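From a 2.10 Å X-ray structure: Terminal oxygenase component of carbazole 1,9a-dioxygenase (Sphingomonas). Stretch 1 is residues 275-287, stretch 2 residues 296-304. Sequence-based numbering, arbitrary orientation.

Stretch 1 (275-287) PFPDPTLTQFEWY
Stretch 2, residues 296-304: LYLQMLGRR

Residues 282-287 and 296-304 form neighbouring antiparallel strands, their axes 4.7 Å apart at closest approach and 158° between N-to-C directions. Thr-282 faces Gly-302, Phe-284 faces Met-300 and Trp-286 faces Leu-298 as hydrogen-bonded pairs, with CA atoms 5.0-5.2 Å apart; Gln-283/Leu-301, Glu-285/Gln-299 and Tyr-287/Tyr-297 alternate as non-hydrogen-bonded pairs. Each hydrogen-bonded pair closes a two-bond ring, as in Phe-284 N to Met-300 O and Met-300 N to Phe-284 O, both 2.8 Å.

Before the strand, a cis peptide precedes both Pro-275 and Pro-277, and a type I turn runs from Asp-278 to Leu-281. Asp-278 OD1 accepts from Thr-280 N (2.9 Å), while Thr-280 OG1 (p rotamer) accepts from Arg-303 NH2 at 3.0 Å. The Arg-303 side chain (t, t, m) starts sideways, and its end comes nearer the first stretch, with NE 3.4 Å from Leu-281 CD2.

On the face bearing Phe-284 and Trp-286, the missing side chain of Gly-302 leaves a hollow that the Phe-284 ring (chi1 m) borders: an ideal CB there would sit only 3.4 Å from Phe-284 CE2. Next along, the Trp-286 indole (chi1 -87°, chi2 -96°) reaches diagonally past its partner Leu-298, bringing CZ3 within 3.7 Å of Met-300 CG. Met-300 (m, m, m) then turns its end away from the first strand.

The opposite face is partly polar. Leu-301 (m, t) leans across the gap, placing CD2 3.6 Å from Pro-277 CD and 3.6 Å from Gln-283 OE1. Glu-285 (m, t) is buried but well satisfied: its OE2 accepts a very short 2.4 Å hydrogen bond from Tyr-297 OH, and its OE1 accepts from Tyr-287 OH at 2.6 Å. Tyr-287 (m) and Tyr-297 (t) lie rim to rim, planes 5° apart, with their CE1 atoms 3.9 Å apart.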

ATOM      1  N   PRO A 275      22.979  28.910  22.090  1.00 39.41           N
ATOM      2  CA  PRO A 275      21.587  29.360  22.215  1.00 37.29           C
ATOM      3  C   PRO A 275      20.915  29.315  20.846  1.00 36.06           C
ATOM      4  O   PRO A 275      21.592  29.347  19.821  1.00 36.39           O
ATOM      5  CB  PRO A 275      21.741  30.784  22.729  1.00 39.21           C
ATOM      6  CG  PRO A 275      22.935  31.256  21.949  1.00 39.01           C
ATOM      7  CD  PRO A 275      23.892  30.071  22.037  1.00 39.39           C
ATOM      8  N   PHE A 276      19.589  29.247  20.823  1.00 34.11           N
ATOM      9  CA  PHE A 276      18.863  29.190  19.558  1.00 33.15           C
ATOM     10  C   PHE A 276      17.369  29.150  19.844  1.00 32.37           C
ATOM     11  O   PHE A 276      16.939  28.545  20.829  1.00 32.03           O
ATOM     12  CB  PHE A 276      19.294  27.938  18.776  1.00 32.96           C
ATOM     13  CG  PHE A 276      18.863  27.943  17.339  1.00 32.13           C
ATOM     14  CD1 PHE A 276      17.593  27.503  16.976  1.00 29.67           C
ATOM     15  CD2 PHE A 276      19.703  28.456  16.354  1.00 31.05           C
ATOM     16  CE1 PHE A 276      17.167  27.575  15.654  1.00 31.33           C
ATOM     17  CE2 PHE A 276      19.284  28.533  15.023  1.00 31.41           C
ATOM     18  CZ  PHE A 276      18.016  28.097  14.675  1.00 31.20           C
ATOM     19  N   PRO A 277      16.549  29.791  18.995  1.00 32.68           N
ATOM     20  CA  PRO A 277      16.879  30.557  17.784  1.00 34.41           C
ATOM     21  C   PRO A 277      17.277  32.006  18.084  1.00 35.95           C
ATOM     22  O   PRO A 277      17.284  32.859  17.195  1.00 36.70           O
ATOM     23  CB  PRO A 277      15.588  30.482  16.986  1.00 32.19           C
ATOM     24  CG  PRO A 277      14.557  30.607  18.071  1.00 32.60           C
ATOM     25  CD  PRO A 277      15.087  29.677  19.150  1.00 31.80           C
ATOM     26  N   ASP A 278      17.600  32.274  19.343  1.00 37.13           N
ATOM     27  CA  ASP A 278      17.994  33.609  19.771  1.00 38.49           C
ATOM     28  C   ASP A 278      18.936  33.461  20.951  1.00 38.21           C
ATOM     29  O   ASP A 278      18.874  32.471  21.682  1.00 39.48           O
ATOM     30  CB  ASP A 278      16.755  34.422  20.173  1.00 38.31           C
ATOM     31  CG  ASP A 278      17.091  35.864  20.534  1.00 41.21           C
ATOM     32  OD1 ASP A 278      17.508  36.118  21.687  1.00 40.02           O
ATOM     33  OD2 ASP A 278      16.950  36.738  19.654  1.00 39.82           O
ATOM     34  N   PRO A 279      19.841  34.433  21.144  1.00 37.48           N
ATOM     35  CA  PRO A 279      20.789  34.371  22.258  1.00 36.27           C
ATOM     36  C   PRO A 279      20.114  34.211  23.622  1.00 35.83           C
ATOM     37  O   PRO A 279      20.749  33.796  24.589  1.00 37.31           O
ATOM     38  CB  PRO A 279      21.545  35.693  22.133  1.00 37.15           C
ATOM     39  CG  PRO A 279      21.577  35.906  20.653  1.00 36.01           C
ATOM     40  CD  PRO A 279      20.159  35.559  20.246  1.00 37.55           C
ATOM     41  N   THR A 280      18.827  34.536  23.698  1.00 36.21           N
ATOM     42  CA  THR A 280      18.095  34.427  24.959  1.00 38.13           C
ATOM     43  C   THR A 280      17.290  33.135  25.063  1.00 38.84           C
ATOM     44  O   THR A 280      16.519  32.957  26.007  1.00 40.22           O
ATOM     45  CB  THR A 280      17.109  35.595  25.136  1.00 39.06           C
ATOM     46  OG1 THR A 280      16.105  35.524  24.114  1.00 39.51           O
ATOM     47  CG2 THR A 280      17.842  36.938  25.039  1.00 39.57           C
ATOM     48  N   LEU A 281      17.468  32.235  24.100  1.00 37.54           N
ATOM     49  CA  LEU A 281      16.723  30.981  24.097  1.00 36.70           C
ATOM     50  C   LEU A 281      17.594  29.752  23.878  1.00 35.85           C
ATOM     51  O   LEU A 281      18.716  29.848  23.387  1.00 35.37           O
ATOM     52  CB  LEU A 281      15.649  31.023  23.008  1.00 36.39           C
ATOM     53  CG  LEU A 281      14.624  32.154  23.096  1.00 37.56           C
ATOM     54  CD1 LEU A 281      13.754  32.158  21.847  1.00 36.03           C
ATOM     55  CD2 LEU A 281      13.781  31.976  24.347  1.00 37.20           C
ATOM     56  N   THR A 282      17.060  28.596  24.260  1.00 35.89           N
ATOM     57  CA  THR A 282      17.748  27.324  24.085  1.00 35.01           C
ATOM     58  C   THR A 282      16.737  26.361  23.479  1.00 33.51           C
ATOM     59  O   THR A 282      15.611  26.245  23.967  1.00 32.96           O
ATOM     60  CB  THR A 282      18.249  26.746  25.426  1.00 36.67           C
ATOM     61  OG1 THR A 282      19.249  27.611  25.978  1.00 36.56           O
ATOM     62  CG2 THR A 282      18.860  25.364  25.214  1.00 36.96           C
ATOM     63  N   GLN A 283      17.128  25.679  22.412  1.00 31.88           N
ATOM     64  CA  GLN A 283      16.222  24.745  21.767  1.00 31.52           C
ATOM     65  C   GLN A 283      16.561  23.288  22.070  1.00 31.21           C
ATOM     66  O   GLN A 283      17.727  22.886  22.034  1.00 30.09           O
ATOM     67  CB  GLN A 283      16.215  24.973  20.257  1.00 31.70           C
ATOM     68  CG  GLN A 283      15.153  24.159  19.536  1.00 32.30           C
ATOM     69  CD  GLN A 283      14.929  24.634  18.120  1.00 34.93           C
ATOM     70  OE1 GLN A 283      14.905  25.835  17.859  1.00 34.59           O
ATOM     71  NE2 GLN A 283      14.747  23.695  17.195  1.00 34.33           N
ATOM     72  N   PHE A 284      15.524  22.513  22.371  1.00 30.77           N
ATOM     73  CA  PHE A 284      15.650  21.091  22.682  1.00 30.41           C
ATOM     74  C   PHE A 284      14.751  20.335  21.704  1.00 30.43           C
ATOM     75  O   PHE A 284      13.594  20.713  21.509  1.00 31.30           O
ATOM     76  CB  PHE A 284      15.173  20.820  24.112  1.00 30.47           C
ATOM     77  CG  PHE A 284      15.913  21.601  25.166  1.00 32.79           C
ATOM     78  CD1 PHE A 284      17.086  21.105  25.729  1.00 32.49           C
ATOM     79  CD2 PHE A 284      15.419  22.822  25.618  1.00 33.71           C
ATOM     80  CE1 PHE A 284      17.754  21.811  26.731  1.00 35.01           C
ATOM     81  CE2 PHE A 284      16.082  23.537  26.619  1.00 33.76           C
ATOM     82  CZ  PHE A 284      17.251  23.029  27.177  1.00 32.81           C
ATOM     83  N   GLU A 285      15.271  19.274  21.090  1.00 29.84           N
ATOM     84  CA  GLU A 285      14.478  18.497  20.137  1.00 29.96           C
ATOM     85  C   GLU A 285      14.509  16.998  20.407  1.00 28.70           C
ATOM     86  O   GLU A 285      15.562  16.434  20.697  1.00 28.68           O
ATOM     87  CB  GLU A 285      14.973  18.711  18.705  1.00 31.65           C
ATOM     88  CG  GLU A 285      15.092  20.148  18.255  1.00 36.62           C
ATOM     89  CD  GLU A 285      15.265  20.257  16.751  1.00 38.94           C
ATOM     90  OE1 GLU A 285      16.007  19.432  16.169  1.00 38.30           O
ATOM     91  OE2 GLU A 285      14.659  21.168  16.152  1.00 40.08           O
ATOM     92  N   TRP A 286      13.344  16.364  20.296  1.00 27.85           N
ATOM     93  CA  TRP A 286      13.203  14.918  20.468  1.00 26.13           C
ATOM     94  C   TRP A 286      12.732  14.353  19.130  1.00 26.13           C
ATOM     95  O   TRP A 286      12.038  15.030  18.370  1.00 24.77           O
ATOM     96  CB  TRP A 286      12.153  14.584  21.534  1.00 27.07           C
ATOM     97  CG  TRP A 286      12.669  14.523  22.949  1.00 28.99           C
ATOM     98  CD1 TRP A 286      13.064  13.408  23.629  1.00 27.83           C
ATOM     99  CD2 TRP A 286      12.818  15.620  23.861  1.00 28.00           C
ATOM    100  NE1 TRP A 286      13.443  13.738  24.911  1.00 27.11           N
ATOM    101  CE2 TRP A 286      13.302  15.093  25.079  1.00 29.20           C
ATOM    102  CE3 TRP A 286      12.588  17.001  23.765  1.00 29.73           C
ATOM    103  CZ2 TRP A 286      13.560  15.894  26.197  1.00 29.23           C
ATOM    104  CZ3 TRP A 286      12.845  17.801  24.875  1.00 29.45           C
ATOM    105  CH2 TRP A 286      13.325  17.242  26.076  1.00 30.86           C
ATOM    106  N   TYR A 287      13.122  13.115  18.851  1.00 25.07           N
ATOM    107  CA  TYR A 287      12.739  12.419  17.630  1.00 24.79           C
ATOM    108  C   TYR A 287      12.272  11.066  18.151  1.00 25.42           C
ATOM    109  O   TYR A 287      12.994  10.077  18.073  1.00 25.65           O
ATOM    110  CB  TYR A 287      13.956  12.242  16.727  1.00 25.00           C
ATOM    111  CG  TYR A 287      14.768  13.502  16.580  1.00 27.29           C
ATOM    112  CD1 TYR A 287      14.380  14.508  15.697  1.00 28.74           C
ATOM    113  CD2 TYR A 287      15.900  13.709  17.362  1.00 29.27           C
ATOM    114  CE1 TYR A 287      15.109  15.699  15.598  1.00 30.63           C
ATOM    115  CE2 TYR A 287      16.628  14.890  17.273  1.00 30.99           C
ATOM    116  CZ  TYR A 287      16.229  15.878  16.392  1.00 31.38           C
ATOM    117  OH  TYR A 287      16.958  17.042  16.312  1.00 33.40           O
ATOM    118  N   LEU A 296       7.917  11.245  16.125  1.00 25.95           N
ATOM    119  CA  LEU A 296       7.273  12.436  16.647  1.00 27.23           C
ATOM    120  C   LEU A 296       8.394  13.456  16.839  1.00 27.25           C
ATOM    121  O   LEU A 296       9.287  13.261  17.660  1.00 26.33           O
ATOM    122  CB  LEU A 296       6.599  12.110  17.983  1.00 28.75           C
ATOM    123  CG  LEU A 296       5.684  13.120  18.685  1.00 31.29           C
ATOM    124  CD1 LEU A 296       6.508  14.265  19.225  1.00 37.65           C
ATOM    125  CD2 LEU A 296       4.610  13.610  17.716  1.00 32.26           C
ATOM    126  N   TYR A 297       8.357  14.524  16.052  1.00 26.59           N
ATOM    127  CA  TYR A 297       9.360  15.578  16.141  1.00 27.80           C
ATOM    128  C   TYR A 297       8.851  16.606  17.151  1.00 28.04           C
ATOM    129  O   TYR A 297       7.915  17.352  16.876  1.00 28.66           O
ATOM    130  CB  TYR A 297       9.566  16.202  14.756  1.00 28.13           C
ATOM    131  CG  TYR A 297      10.470  17.417  14.714  1.00 29.56           C
ATOM    132  CD1 TYR A 297      11.639  17.471  15.475  1.00 29.85           C
ATOM    133  CD2 TYR A 297      10.175  18.496  13.878  1.00 29.89           C
ATOM    134  CE1 TYR A 297      12.497  18.566  15.405  1.00 31.61           C
ATOM    135  CE2 TYR A 297      11.028  19.603  13.796  1.00 31.44           C
ATOM    136  CZ  TYR A 297      12.187  19.628  14.562  1.00 32.87           C
ATOM    137  OH  TYR A 297      13.047  20.700  14.472  1.00 32.85           O
ATOM    138  N   LEU A 298       9.468  16.608  18.330  1.00 28.96           N
ATOM    139  CA  LEU A 298       9.096  17.500  19.429  1.00 30.29           C
ATOM    140  C   LEU A 298      10.105  18.646  19.515  1.00 31.18           C
ATOM    141  O   LEU A 298      11.298  18.410  19.698  1.00 30.41           O
ATOM    142  CB  LEU A 298       9.114  16.717  20.743  1.00 30.48           C
ATOM    143  CG  LEU A 298       8.074  16.929  21.850  1.00 34.90           C
ATOM    144  CD1 LEU A 298       8.780  16.782  23.190  1.00 32.83           C
ATOM    145  CD2 LEU A 298       7.413  18.291  21.755  1.00 32.80           C
ATOM    146  N   GLN A 299       9.621  19.878  19.392  1.00 31.95           N
ATOM    147  CA  GLN A 299      10.481  21.061  19.448  1.00 32.07           C
ATOM    148  C   GLN A 299      10.179  21.881  20.692  1.00 32.08           C
ATOM    149  O   GLN A 299       9.087  22.427  20.814  1.00 33.08           O
ATOM    150  CB  GLN A 299      10.240  21.945  18.229  1.00 32.69           C
ATOM    151  CG  GLN A 299      10.566  21.313  16.902  1.00 32.23           C
ATOM    152  CD  GLN A 299      10.003  22.108  15.747  1.00 32.98           C
ATOM    153  OE1 GLN A 299       8.793  22.109  15.510  1.00 31.10           O
ATOM    154  NE2 GLN A 299      10.878  22.803  15.025  1.00 32.14           N
ATOM    155  N   MET A 300      11.142  21.975  21.604  1.00 31.23           N
ATOM    156  CA  MET A 300      10.947  22.742  22.829  1.00 32.01           C
ATOM    157  C   MET A 300      11.893  23.937  22.876  1.00 32.97           C
ATOM    158  O   MET A 300      13.062  23.834  22.496  1.00 32.90           O
ATOM    159  CB  MET A 300      11.208  21.879  24.071  1.00 32.07           C
ATOM    160  CG  MET A 300      10.522  20.514  24.083  1.00 31.17           C
ATOM    161  SD  MET A 300       8.754  20.583  23.834  1.00 33.75           S
ATOM    162  CE  MET A 300       8.218  21.302  25.400  1.00 29.35           C
ATOM    163  N   LEU A 301      11.378  25.073  23.334  1.00 33.88           N
ATOM    164  CA  LEU A 301      12.185  26.278  23.480  1.00 33.84           C
ATOM    165  C   LEU A 301      12.179  26.642  24.957  1.00 34.94           C
ATOM    166  O   LEU A 301      11.123  26.697  25.592  1.00 35.18           O
ATOM    167  CB  LEU A 301      11.616  27.437  22.654  1.00 32.41           C
ATOM    168  CG  LEU A 301      11.755  27.338  21.132  1.00 32.49           C
ATOM    169  CD1 LEU A 301      11.312  28.645  20.506  1.00 32.15           C
ATOM    170  CD2 LEU A 301      13.203  27.040  20.750  1.00 29.96           C
ATOM    171  N   GLY A 302      13.361  26.870  25.509  1.00 34.32           N
ATOM    172  CA  GLY A 302      13.443  27.216  26.912  1.00 35.82           C
ATOM    173  C   GLY A 302      14.108  28.555  27.147  1.00 36.46           C
ATOM    174  O   GLY A 302      14.962  28.983  26.367  1.00 35.80           O
ATOM    175  N   ARG A 303      13.699  29.221  28.221  1.00 38.45           N
ATOM    176  CA  ARG A 303      14.269  30.512  28.592  1.00 41.08           C
ATOM    177  C   ARG A 303      14.326  30.624  30.103  1.00 41.77           C
ATOM    178  O   ARG A 303      13.333  30.382  30.792  1.00 41.96           O
ATOM    179  CB  ARG A 303      13.437  31.671  28.037  1.00 40.86           C
ATOM    180  CG  ARG A 303      13.864  33.032  28.597  1.00 43.76           C
ATOM    181  CD  ARG A 303      13.041  34.176  28.027  1.00 44.48           C
ATOM    182  NE  ARG A 303      13.419  34.481  26.651  1.00 47.75           N
ATOM    183  CZ  ARG A 303      12.737  35.291  25.849  1.00 49.44           C
ATOM    184  NH1 ARG A 303      11.628  35.884  26.282  1.00 49.39           N
ATOM    185  NH2 ARG A 303      13.163  35.509  24.610  1.00 49.04           N
ATOM    186  N   ARG A 304      15.499  30.981  30.613  1.00 43.47           N
ATOM    187  CA  ARG A 304      15.692  31.148  32.046  1.00 46.05           C
ATOM    188  C   ARG A 304      14.822  32.326  32.492  1.00 46.19           C
ATOM    189  O   ARG A 304      14.931  33.423  31.944  1.00 46.14           O
ATOM    190  CB  ARG A 304      17.167  31.430  32.339  1.00 47.58           C
ATOM    191  CG  ARG A 304      17.453  31.823  33.772  1.00 51.44           C
ATOM    192  CD  ARG A 304      18.944  31.994  34.026  1.00 53.90           C
ATOM    193  NE  ARG A 304      19.201  32.428  35.397  1.00 56.54           N
ATOM    194  CZ  ARG A 304      20.412  32.537  35.934  1.00 57.67           C
ATOM    195  NH1 ARG A 304      21.489  32.241  35.216  1.00 57.60           N
ATOM    196  NH2 ARG A 304      20.548  32.941  37.195  1.00 57.96           N
TER